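Local coordinates for SusD homolog (Bacteroides thetaiotaomicron, PDB 4MRU), which probably binds mucin O-glycans as a SusD-type outer-membrane lipoprotein with a TPR-like helical fold, and carries a bound magnesium ion, at residues A[233-238]-A[360-365]; A[273-278]-A[419-424]; A[346-351]-A[398-403]; A[354-359]-A[370-375]. All coordinates share one frame; numbering follows the deposited sequence.

Contact 1: A[233-238]-A[360-365]; sequences EKNDDN and FEEHGA
N235, on a short 3-10 turn between helix 216-229 and strand 239-241, reaches with its amide to E361 and E362 in the last turn of helix 348-363. That helix of the TPR-like, SusD-type fold closes in a Schellman motif: G364, with positive phi, and A365 donate their backbone N-H groups back to E361 O and F360 O. The tight part of the contact is the N235 amide. Its OD1 lies 3.8 Å from E362 CB, and its ND2 donates to E361 OE2 over 2.9 Å with an N-H...O angle of 153°. The carboxylate oxygen is met on its anti side by a donor tilted out of the carboxylate plane, the two flat groups turned 66° against each other. N235 ND2 also serves the carbonyl of L358 in the same helix, while N235 OD1 accepts from N238 ND2 at 3.0 Å; N238 in turn takes the backbone N-H of A327 on its own OD1. A leucine in place of N235 would probably leave the L358 carbonyl and the E361 carboxylate without this donor, and N238 ND2 without its acceptor. The loose side is wet: E361 is exposed, its extended chain sliding past N235, and one water accepts from the backbone N of N235 and donates to E361 OE2. On the other side of the amide, a second water bridges N235 OD1 at 2.6 Å and E362 OE1 at 2.9 Å.

Contact 2: A[273-278]-A[419-424]; sequences DPRRDK and KWIALF
I421 sets its CG2 methyl over the centre of the R275 guanidinium, 3.5 Å from R275 CZ, the two side chains crossing at about a right angle. F360 CE1 lies over the opposite face of the guanidinium, 3.4 Å from R275 NE, and the flat cation is thus sandwiched between two apolar groups. Its edge is given to D273. R275 NE donates to D273 OD1 at 2.9 Å, almost straight at 178°, and R275 NH2 to D273 OD2 at 2.8 Å, a side-on, two-nitrogen salt bridge that uses the syn lone pair of each oxygen. This pair is built into a type I turn from D273 to R276 that leads into helix 276-279: D273 OD1 also accepts the backbone N-H of R275, a capping bond. Replacing D273 with an alanine would probably leave the buried R275 charge without its mate and the R275 N-H uncapped. The remaining guanidinium nitrogen, NH1, bonds to S359 of helix 348-363, and NH2 has a second acceptor in Q418. D273 OD2 finally rests 4.0 Å from I421 CG2, the same methyl that lies over the guanidinium.

Contact 3: A[346-351]-A[398-403]; sequences GEAKDF and VKWNEM. With EDO (1,2-ethanediol), chain L.
The first turn of helix 348-363, with E347 at its N-cap, packs through A348 and K349 against W400 and E402 of the loop that leads to helix 408-423. K349 lays its aliphatic chain over one face of the W400 indole. Its CB stands 3.6 Å from the centroid of the five-membered ring and only 8° off the normal, a CH-pi contact, and K349 CG follows at 3.6 Å from W400 CG. With CG anti to the backbone N (chi1 179°) and the chain fully extended, K349 runs on across the pyrrole part of the ring to E402. A348 CB meets the far end of the indole, 3.8 Å from W400 CH2. The loop itself is shaped by an Asx turn: N401 OD1 accepts from the backbone N of selenomethionine M403, an arrangement that encloses E402. The E402 chain, bent at chi2, brings its carboxylate back to the lysine, and K349 NZ forms a salt bridge with E402 OE2 at 2.7 Å, on the syn lone pair. A water bridges the same pair, accepting from K349 NZ and donating to E402 OE1 at 2.7 Å. The K349 side chain also comes within about 4 Å of the bound magnesium ion. On the neighbouring K399, NZ donates to both oxygens of a 1,2-ethanediol molecule, probably taken from the crystallisation liquor.

Contact 4: A[354-359]-A[370-375]; sequences TGVKLS and DYLNSI. With MG (magnesium ion), chain C.
Helix 348-363 and segment 370-375 approach most closely at V356 and L372, whose CA atoms are 7.7 Å apart; L372 lies within a type I turn from Y371 to S374. V356 points both of its methyls at this turn. The V356 branch CG1, trans to the main-chain nitrogen at chi1 173°, meets the Y371 ring obliquely, 3.9 Å from Y371 CD2, whereas CG2 packs 3.8 Å from L372 CD2. V356 and L372 slide past each other in opposite directions, and L372 CD2 also lies against V356 CB. The other L372 methyl, CD1, comes 4.3 Å from K357 CG at the margin. V356 also touches F332 of helix 327-339, and Y371 touches I421 of helix 408-423, while the Y371 hydroxyl is bonded to Q418; the contact therefore belongs to the buried interface of several helices. Beyond it the turn changes character. N373 directs its amide away from the apolar patch, and N373 OD1 binds the magnesium ion at 2.2 Å. Five waters complete the six-fold coordination, one of which accepts from N373 ND2 at 3.0 Å, so that both ends of the amide are used and its rotation is probably fixed. The protein thus supplies a single, neutral ligand to a largely hydrated metal, and the apolar grip on Y371 and L372 probably holds the turn that presents it.

Helix 348-363 enters contacts 1, 3 and 4 directly, and its F360 and S359 reach R275 of contact 2, so contacts 1, 3 and 4 share one helix and contact 2 packs against it. Contacts 2 and 4 are buried. In contact 4 the joining surfaces are purely apolar, whereas contact 2 sinks a salt-bridged arginine between hydrocarbon groups. Contacts 1 and 3, toward the two ends of the helix, are partly open, and both rely on polar bonds supplemented by water: an amide to a carboxylate in one, a lysine to a glutamate beside an indole in the other. Contacts 3 and 4 adjoin through the K399 N to S374 O bond, near the magnesium ion.

Contact 1: A[233-238]-A[360-365]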
# COMPACT_ATOMS: atom_id res chain seq x y z
N GLU A 233 6.71 3.49 -17.13
CA GLU A 233 7.17 4.89 -17.28
C GLU A 233 6.09 5.83 -17.81
O GLU A 233 6.24 7.03 -17.73
CB GLU A 233 8.37 4.96 -18.21
CG GLU A 233 9.62 4.37 -17.62
CD GLU A 233 10.86 4.61 -18.50
OE1 GLU A 233 10.90 4.07 -19.60
OE2 GLU A 233 11.77 5.32 -18.08
N LYS A 234 5.02 5.27 -18.37
CA LYS A 234 3.94 6.02 -18.93
C LYS A 234 2.66 5.63 -18.23
O LYS A 234 2.50 4.47 -17.90
CB LYS A 234 3.75 5.65 -20.41
CG LYS A 234 4.88 5.98 -21.35
CD LYS A 234 4.56 5.55 -22.78
CE LYS A 234 4.04 4.11 -22.83
NZ LYS A 234 4.03 3.53 -24.19
N ASN A 235 1.76 6.58 -18.03
CA ASN A 235 0.51 6.27 -17.37
C ASN A 235 -0.35 5.21 -18.13
O ASN A 235 -1.12 4.49 -17.54
CB ASN A 235 -0.28 7.55 -17.16
CG ASN A 235 0.16 8.27 -15.88
OD1 ASN A 235 0.33 7.66 -14.82
ND2 ASN A 235 0.31 9.57 -15.98
N ASP A 236 -0.19 5.13 -19.45
CA ASP A 236 -0.91 4.11 -20.23
C ASP A 236 -0.52 2.69 -19.84
O ASP A 236 -1.30 1.78 -20.08
CB ASP A 236 -0.67 4.29 -21.73
CG ASP A 236 -1.48 5.44 -22.31
OD1 ASP A 236 -2.47 5.91 -21.66
OD2 ASP A 236 -1.12 5.87 -23.42
N ASP A 237 0.65 2.50 -19.23
CA ASP A 237 1.08 1.19 -18.81
C ASP A 237 0.79 0.90 -17.32
O ASP A 237 1.24 -0.11 -16.81
CB ASP A 237 2.57 1.02 -19.11
CG ASP A 237 2.84 0.97 -20.62
OD1 ASP A 237 1.97 0.40 -21.32
OD2 ASP A 237 3.91 1.44 -21.07
N ASN A 238 0.09 1.78 -16.62
CA ASN A 238 -0.23 1.55 -15.22
C ASN A 238 -0.99 0.24 -15.10
O ASN A 238 -1.78 -0.10 -15.99
CB ASN A 238 -1.11 2.69 -14.65
CG ASN A 238 -0.38 4.03 -14.56
OD1 ASN A 238 0.84 4.10 -14.63
ND2 ASN A 238 -1.14 5.10 -14.35
N PHE A 360 -0.10 14.11 -11.42
CA PHE A 360 -1.06 15.11 -11.93
C PHE A 360 -1.70 14.66 -13.25
O PHE A 360 -2.95 14.75 -13.45
CB PHE A 360 -0.40 16.49 -12.16
CG PHE A 360 -0.27 17.34 -10.92
CD1 PHE A 360 0.37 16.85 -9.79
CD2 PHE A 360 -0.80 18.65 -10.89
CE1 PHE A 360 0.54 17.65 -8.68
CE2 PHE A 360 -0.63 19.45 -9.77
CZ PHE A 360 0.00 18.95 -8.65
N GLU A 361 -0.87 14.19 -14.15
CA GLU A 361 -1.36 13.76 -15.44
C GLU A 361 -2.37 12.60 -15.25
O GLU A 361 -3.43 12.60 -15.88
CB GLU A 361 -0.21 13.35 -16.37
CG GLU A 361 -0.67 12.75 -17.71
CD GLU A 361 0.47 12.17 -18.55
OE1 GLU A 361 1.12 12.93 -19.30
OE2 GLU A 361 0.75 10.96 -18.44
N GLU A 362 -2.07 11.65 -14.36
CA GLU A 362 -2.94 10.47 -14.08
C GLU A 362 -4.35 10.92 -13.71
O GLU A 362 -5.33 10.29 -14.09
CB GLU A 362 -2.32 9.60 -12.97
CG GLU A 362 -3.02 8.29 -12.58
CD GLU A 362 -2.52 7.71 -11.24
OE1 GLU A 362 -1.34 8.00 -10.79
OE2 GLU A 362 -3.31 6.91 -10.63
N HIS A 363 -4.44 12.00 -12.96
CA HIS A 363 -5.72 12.49 -12.46
C HIS A 363 -6.31 13.64 -13.28
O HIS A 363 -7.35 14.18 -12.91
CB HIS A 363 -5.54 12.92 -11.04
CG HIS A 363 -5.14 11.79 -10.14
ND1 HIS A 363 -6.04 10.84 -9.72
CD2 HIS A 363 -3.94 11.41 -9.66
CE1 HIS A 363 -5.41 9.94 -8.98
NE2 HIS A 363 -4.13 10.25 -8.95
N GLY A 364 -5.68 14.01 -14.37
CA GLY A 364 -6.14 15.14 -15.17
C GLY A 364 -5.96 16.51 -14.51
O GLY A 364 -6.68 17.47 -14.83
N ALA A 365 -5.03 16.62 -13.57
CA ALA A 365 -4.81 17.85 -12.84
C ALA A 365 -3.75 18.73 -13.52
O ALA A 365 -2.78 18.22 -14.10
CB ALA A 365 -4.40 17.52 -11.41
O HOH W 1 2.22 9.06 -19.34
O HOH W 2 1.04 7.84 -12.36

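Contact 2: A[273-278]-A[419-424]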
# COMPACT_ATOMS: atom_id res chain seq x y z
N ASP A 273 -3.10 21.72 -3.15
CA ASP A 273 -2.80 20.73 -4.17
C ASP A 273 -3.95 20.68 -5.17
O ASP A 273 -5.10 20.37 -4.80
CB ASP A 273 -2.57 19.38 -3.47
CG ASP A 273 -1.95 18.34 -4.35
OD1 ASP A 273 -2.37 18.17 -5.49
OD2 ASP A 273 -1.06 17.64 -3.83
N PRO A 274 -3.67 20.95 -6.47
CA PRO A 274 -4.75 20.84 -7.45
C PRO A 274 -5.39 19.44 -7.59
O PRO A 274 -6.46 19.34 -8.18
CB PRO A 274 -4.06 21.23 -8.78
CG PRO A 274 -2.87 22.04 -8.37
CD PRO A 274 -2.40 21.42 -7.08
N ARG A 275 -4.82 18.38 -7.04
CA ARG A 275 -5.43 17.05 -7.13
C ARG A 275 -6.62 16.83 -6.19
O ARG A 275 -7.28 15.78 -6.25
CB ARG A 275 -4.38 15.96 -6.85
CG ARG A 275 -3.37 15.85 -7.96
CD ARG A 275 -2.17 14.98 -7.55
NE ARG A 275 -1.31 15.68 -6.61
CZ ARG A 275 -0.09 15.27 -6.25
NH1 ARG A 275 0.42 14.16 -6.75
NH2 ARG A 275 0.62 15.98 -5.41
N ARG A 276 -6.82 17.76 -5.25
CA ARG A 276 -7.85 17.57 -4.23
C ARG A 276 -9.22 17.33 -4.85
O ARG A 276 -9.93 16.47 -4.37
CB ARG A 276 -7.90 18.78 -3.28
CG ARG A 276 -6.77 18.76 -2.27
CD ARG A 276 -6.72 20.05 -1.46
NE ARG A 276 -6.53 21.20 -2.32
CZ ARG A 276 -6.78 22.46 -1.97
NH1 ARG A 276 -7.21 22.76 -0.75
NH2 ARG A 276 -6.57 23.43 -2.86
N ASP A 277 -9.56 18.03 -5.92
CA ASP A 277 -10.92 17.88 -6.47
C ASP A 277 -11.06 16.59 -7.27
O ASP A 277 -12.16 16.24 -7.64
CB ASP A 277 -11.38 19.10 -7.29
CG ASP A 277 -10.79 19.17 -8.68
OD1 ASP A 277 -9.67 18.68 -8.89
OD2 ASP A 277 -11.49 19.68 -9.57
N LYS A 278 -9.96 15.89 -7.49
CA LYS A 278 -9.98 14.56 -8.09
C LYS A 278 -9.94 13.46 -7.01
O LYS A 278 -10.35 12.34 -7.27
CB LYS A 278 -8.80 14.37 -9.02
CG LYS A 278 -8.70 15.47 -10.13
CD LYS A 278 -9.82 15.33 -11.11
CE LYS A 278 -9.66 16.28 -12.30
NZ LYS A 278 -9.36 17.65 -11.85
N LYS A 419 5.07 10.61 -2.99
CA LYS A 419 4.66 9.25 -3.35
C LYS A 419 3.39 8.87 -2.62
O LYS A 419 2.49 8.25 -3.21
CB LYS A 419 5.77 8.23 -3.05
CG LYS A 419 5.45 6.88 -3.62
CD LYS A 419 6.61 5.94 -3.56
CE LYS A 419 7.00 5.53 -2.15
NZ LYS A 419 8.01 4.44 -2.28
N TRP A 420 3.33 9.24 -1.34
CA TRP A 420 2.12 8.97 -0.49
C TRP A 420 0.86 9.66 -0.97
O TRP A 420 -0.23 9.04 -0.99
CB TRP A 420 2.45 9.37 0.94
CG TRP A 420 1.39 9.42 1.93
CD1 TRP A 420 0.86 8.39 2.61
CD2 TRP A 420 0.84 10.60 2.50
NE1 TRP A 420 -0.02 8.84 3.56
CE2 TRP A 420 -0.05 10.20 3.51
CE3 TRP A 420 1.02 11.97 2.25
CZ2 TRP A 420 -0.78 11.10 4.25
CZ3 TRP A 420 0.34 12.88 3.03
CH2 TRP A 420 -0.55 12.45 4.01
N ILE A 421 0.98 10.93 -1.37
CA ILE A 421 -0.11 11.62 -2.01
C ILE A 421 -0.51 10.90 -3.33
O ILE A 421 -1.70 10.64 -3.60
CB ILE A 421 0.24 13.08 -2.29
CG1 ILE A 421 0.41 13.85 -0.97
CG2 ILE A 421 -0.83 13.69 -3.19
CD1 ILE A 421 0.91 15.27 -1.16
N ALA A 422 0.49 10.59 -4.16
CA ALA A 422 0.24 9.92 -5.44
C ALA A 422 -0.32 8.48 -5.34
O ALA A 422 -0.95 7.98 -6.24
CB ALA A 422 1.52 9.90 -6.27
N LEU A 423 -0.04 7.83 -4.22
CA LEU A 423 -0.49 6.47 -3.98
C LEU A 423 -1.95 6.35 -3.53
O LEU A 423 -2.51 5.26 -3.52
CB LEU A 423 0.40 5.85 -2.87
CG LEU A 423 1.67 5.14 -3.32
CD1 LEU A 423 2.59 4.91 -2.11
CD2 LEU A 423 1.35 3.82 -4.03
N PHE A 424 -2.54 7.45 -3.07
CA PHE A 424 -3.87 7.38 -2.47
C PHE A 424 -4.79 6.66 -3.45
O PHE A 424 -4.78 7.00 -4.61
CB PHE A 424 -4.34 8.80 -2.19
CG PHE A 424 -5.74 8.90 -1.67
CD1 PHE A 424 -6.01 8.75 -0.31
CD2 PHE A 424 -6.78 9.20 -2.51
CE1 PHE A 424 -7.31 8.88 0.18
CE2 PHE A 424 -8.10 9.32 -2.02
CZ PHE A 424 -8.34 9.16 -0.67

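Contact 3: A[346-351]-A[398-403]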
# COMPACT_ATOMS: atom_id res chain seq x y z
N GLY A 346 19.13 8.16 -14.05
CA GLY A 346 18.80 9.59 -14.08
C GLY A 346 19.00 10.22 -12.73
O GLY A 346 19.36 9.54 -11.76
N GLU A 347 18.79 11.53 -12.66
CA GLU A 347 18.96 12.29 -11.43
C GLU A 347 17.75 12.22 -10.48
O GLU A 347 16.61 12.26 -10.92
CB GLU A 347 19.22 13.75 -11.77
CG GLU A 347 20.53 13.98 -12.49
CD GLU A 347 21.73 13.89 -11.57
OE1 GLU A 347 21.58 14.14 -10.35
OE2 GLU A 347 22.82 13.58 -12.07
N ALA A 348 18.02 12.16 -9.17
CA ALA A 348 16.99 12.13 -8.14
C ALA A 348 15.96 13.24 -8.29
O ALA A 348 14.77 12.95 -8.26
CB ALA A 348 17.63 12.19 -6.76
N LYS A 349 16.40 14.50 -8.48
CA LYS A 349 15.43 15.59 -8.65
C LYS A 349 14.51 15.39 -9.88
O LYS A 349 13.32 15.66 -9.82
CB LYS A 349 16.12 16.95 -8.78
CG LYS A 349 15.18 18.14 -8.99
CD LYS A 349 15.92 19.41 -9.31
CE LYS A 349 14.97 20.60 -9.39
NZ LYS A 349 15.66 21.88 -9.67
N ASP A 350 15.10 14.94 -10.99
CA ASP A 350 14.33 14.74 -12.21
C ASP A 350 13.26 13.64 -12.03
O ASP A 350 12.13 13.81 -12.47
CB ASP A 350 15.25 14.43 -13.38
CG ASP A 350 16.12 15.63 -13.71
OD1 ASP A 350 15.71 16.77 -13.37
OD2 ASP A 350 17.21 15.45 -14.28
N PHE A 351 13.63 12.54 -11.39
CA PHE A 351 12.64 11.48 -11.10
C PHE A 351 11.56 11.98 -10.17
O PHE A 351 10.39 11.65 -10.35
CB PHE A 351 13.31 10.25 -10.50
CG PHE A 351 14.08 9.43 -11.52
CD1 PHE A 351 13.46 8.98 -12.68
CD2 PHE A 351 15.41 9.12 -11.31
CE1 PHE A 351 14.16 8.21 -13.62
CE2 PHE A 351 16.12 8.36 -12.25
CZ PHE A 351 15.50 7.92 -13.42
N VAL A 398 7.19 21.03 -0.94
CA VAL A 398 7.30 20.33 -2.23
C VAL A 398 8.61 20.61 -2.96
O VAL A 398 9.23 19.71 -3.53
CB VAL A 398 6.16 20.68 -3.19
CG1 VAL A 398 6.32 19.93 -4.50
CG2 VAL A 398 4.80 20.37 -2.56
N LYS A 399 9.05 21.86 -2.91
CA LYS A 399 10.22 22.27 -3.71
C LYS A 399 11.50 21.49 -3.33
O LYS A 399 11.91 21.44 -2.16
CB LYS A 399 10.44 23.78 -3.59
CG LYS A 399 11.54 24.36 -4.50
CD LYS A 399 11.64 25.87 -4.36
CE LYS A 399 12.62 26.51 -5.32
NZ LYS A 399 14.01 26.02 -5.05
N TRP A 400 12.14 20.94 -4.34
CA TRP A 400 13.40 20.16 -4.17
C TRP A 400 14.50 20.97 -3.47
O TRP A 400 14.69 22.16 -3.74
CB TRP A 400 13.88 19.63 -5.53
CG TRP A 400 15.07 18.71 -5.45
CD1 TRP A 400 16.39 19.05 -5.65
CD2 TRP A 400 15.06 17.33 -5.10
NE1 TRP A 400 17.18 17.96 -5.45
CE2 TRP A 400 16.38 16.88 -5.14
CE3 TRP A 400 14.05 16.43 -4.76
CZ2 TRP A 400 16.73 15.56 -4.86
CZ3 TRP A 400 14.39 15.09 -4.53
CH2 TRP A 400 15.70 14.68 -4.58
N ASN A 401 15.21 20.32 -2.55
CA ASN A 401 16.31 20.95 -1.84
C ASN A 401 17.55 20.67 -2.66
O ASN A 401 17.97 19.54 -2.77
CB ASN A 401 16.45 20.42 -0.43
CG ASN A 401 17.54 21.13 0.36
OD1 ASN A 401 18.58 21.50 -0.19
ND2 ASN A 401 17.35 21.26 1.65
N GLU A 402 18.15 21.70 -3.21
CA GLU A 402 19.25 21.55 -4.19
C GLU A 402 20.55 21.05 -3.59
O GLU A 402 21.52 20.81 -4.31
CB GLU A 402 19.48 22.89 -4.89
CG GLU A 402 18.30 23.41 -5.72
CD GLU A 402 17.89 22.53 -6.88
OE1 GLU A 402 18.72 21.73 -7.43
OE2 GLU A 402 16.73 22.67 -7.33
N MSE A 403 20.60 20.92 -2.25
CA MSE A 403 21.74 20.28 -1.62
C MSE A 403 21.75 18.80 -1.94
O MSE A 403 22.74 18.13 -1.69
CB MSE A 403 21.69 20.41 -0.11
CG MSE A 403 21.76 21.83 0.40
SE MSE A 403 23.61 22.39 0.14
CE MSE A 403 23.27 24.32 -0.13
C1 EDO L . 14.47 26.09 -1.26
O1 EDO L . 14.71 25.09 -2.29
C2 EDO L . 14.88 27.50 -1.66
O2 EDO L . 14.29 27.93 -2.90
O HOH W 3 18.67 21.96 -10.12

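Contact 4: A[354-359]-A[370-375]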
# COMPACT_ATOMS: atom_id res chain seq x y z
N THR A 354 9.34 14.30 -12.19
CA THR A 354 8.60 13.45 -13.10
C THR A 354 7.49 12.65 -12.37
O THR A 354 6.39 12.53 -12.87
CB THR A 354 9.57 12.50 -13.83
OG1 THR A 354 10.43 13.28 -14.64
CG2 THR A 354 8.82 11.49 -14.67
N GLY A 355 7.74 12.19 -11.16
CA GLY A 355 6.74 11.49 -10.40
C GLY A 355 5.55 12.36 -10.09
O GLY A 355 4.41 11.93 -10.21
N VAL A 356 5.81 13.61 -9.71
CA VAL A 356 4.74 14.53 -9.40
C VAL A 356 3.93 14.81 -10.69
O VAL A 356 2.70 14.81 -10.70
CB VAL A 356 5.27 15.84 -8.80
CG1 VAL A 356 4.14 16.85 -8.63
CG2 VAL A 356 5.94 15.58 -7.46
N LYS A 357 4.64 15.11 -11.75
CA LYS A 357 4.00 15.39 -13.06
C LYS A 357 3.11 14.24 -13.56
O LYS A 357 2.01 14.46 -14.09
CB LYS A 357 5.05 15.76 -14.09
CG LYS A 357 5.58 17.19 -13.88
CD LYS A 357 6.59 17.60 -14.96
CE LYS A 357 7.87 16.80 -14.81
NZ LYS A 357 9.02 17.46 -15.53
N LEU A 358 3.63 13.04 -13.46
CA LEU A 358 2.90 11.84 -13.82
C LEU A 358 1.65 11.67 -12.97
O LEU A 358 0.63 11.26 -13.50
CB LEU A 358 3.77 10.59 -13.67
CG LEU A 358 4.84 10.44 -14.73
CD1 LEU A 358 5.85 9.37 -14.34
CD2 LEU A 358 4.23 10.10 -16.08
N SER A 359 1.74 11.90 -11.66
CA SER A 359 0.54 11.80 -10.83
C SER A 359 -0.50 12.86 -11.24
O SER A 359 -1.67 12.55 -11.32
CB SER A 359 0.88 11.93 -9.35
OG SER A 359 -0.25 12.03 -8.55
N ASP A 370 4.21 24.72 -11.48
CA ASP A 370 4.18 25.69 -10.37
C ASP A 370 4.17 25.02 -8.97
O ASP A 370 4.81 25.48 -8.05
CB ASP A 370 2.98 26.63 -10.47
CG ASP A 370 3.17 27.70 -11.52
OD1 ASP A 370 4.33 27.98 -11.90
OD2 ASP A 370 2.15 28.28 -11.96
N TYR A 371 3.40 23.95 -8.82
CA TYR A 371 3.30 23.18 -7.58
C TYR A 371 4.69 22.68 -7.13
O TYR A 371 5.06 22.75 -5.98
CB TYR A 371 2.34 21.99 -7.78
CG TYR A 371 2.19 21.02 -6.62
CD1 TYR A 371 1.23 21.25 -5.63
CD2 TYR A 371 2.94 19.88 -6.53
CE1 TYR A 371 1.04 20.40 -4.58
CE2 TYR A 371 2.75 18.96 -5.47
CZ TYR A 371 1.79 19.22 -4.52
OH TYR A 371 1.61 18.33 -3.48
N LEU A 372 5.49 22.29 -8.09
CA LEU A 372 6.85 21.79 -7.82
C LEU A 372 7.80 22.85 -7.24
O LEU A 372 8.83 22.49 -6.70
CB LEU A 372 7.45 21.21 -9.11
CG LEU A 372 7.03 19.78 -9.46
CD1 LEU A 372 7.53 19.45 -10.84
CD2 LEU A 372 7.58 18.83 -8.43
N ASN A 373 7.44 24.12 -7.32
CA ASN A 373 8.22 25.15 -6.67
C ASN A 373 7.60 25.67 -5.40
O ASN A 373 8.02 26.71 -4.88
CB ASN A 373 8.41 26.30 -7.64
CG ASN A 373 9.33 25.91 -8.78
OD1 ASN A 373 10.35 25.30 -8.59
ND2 ASN A 373 8.92 26.26 -10.00
N SER A 374 6.59 24.97 -4.89
CA SER A 374 5.89 25.43 -3.71
C SER A 374 6.78 25.33 -2.48
O SER A 374 7.51 24.33 -2.30
CB SER A 374 4.61 24.60 -3.48
OG SER A 374 4.03 24.91 -2.23
N ILE A 375 6.70 26.35 -1.63
CA ILE A 375 7.38 26.35 -0.33
C ILE A 375 6.38 26.44 0.81
O ILE A 375 6.74 26.75 1.92
CB ILE A 375 8.43 27.47 -0.26
CG1 ILE A 375 7.81 28.85 -0.50
CG2 ILE A 375 9.53 27.17 -1.27
CD1 ILE A 375 8.78 29.98 -0.14
MG MG C . 12.05 24.45 -9.62
O HOH W 4 11.53 25.61 -11.32
O HOH W 5 13.25 26.03 -8.74
O HOH W 6 12.49 23.18 -8.02
O HOH W 7 13.72 23.67 -10.70
O HOH W 8 10.83 22.90 -10.35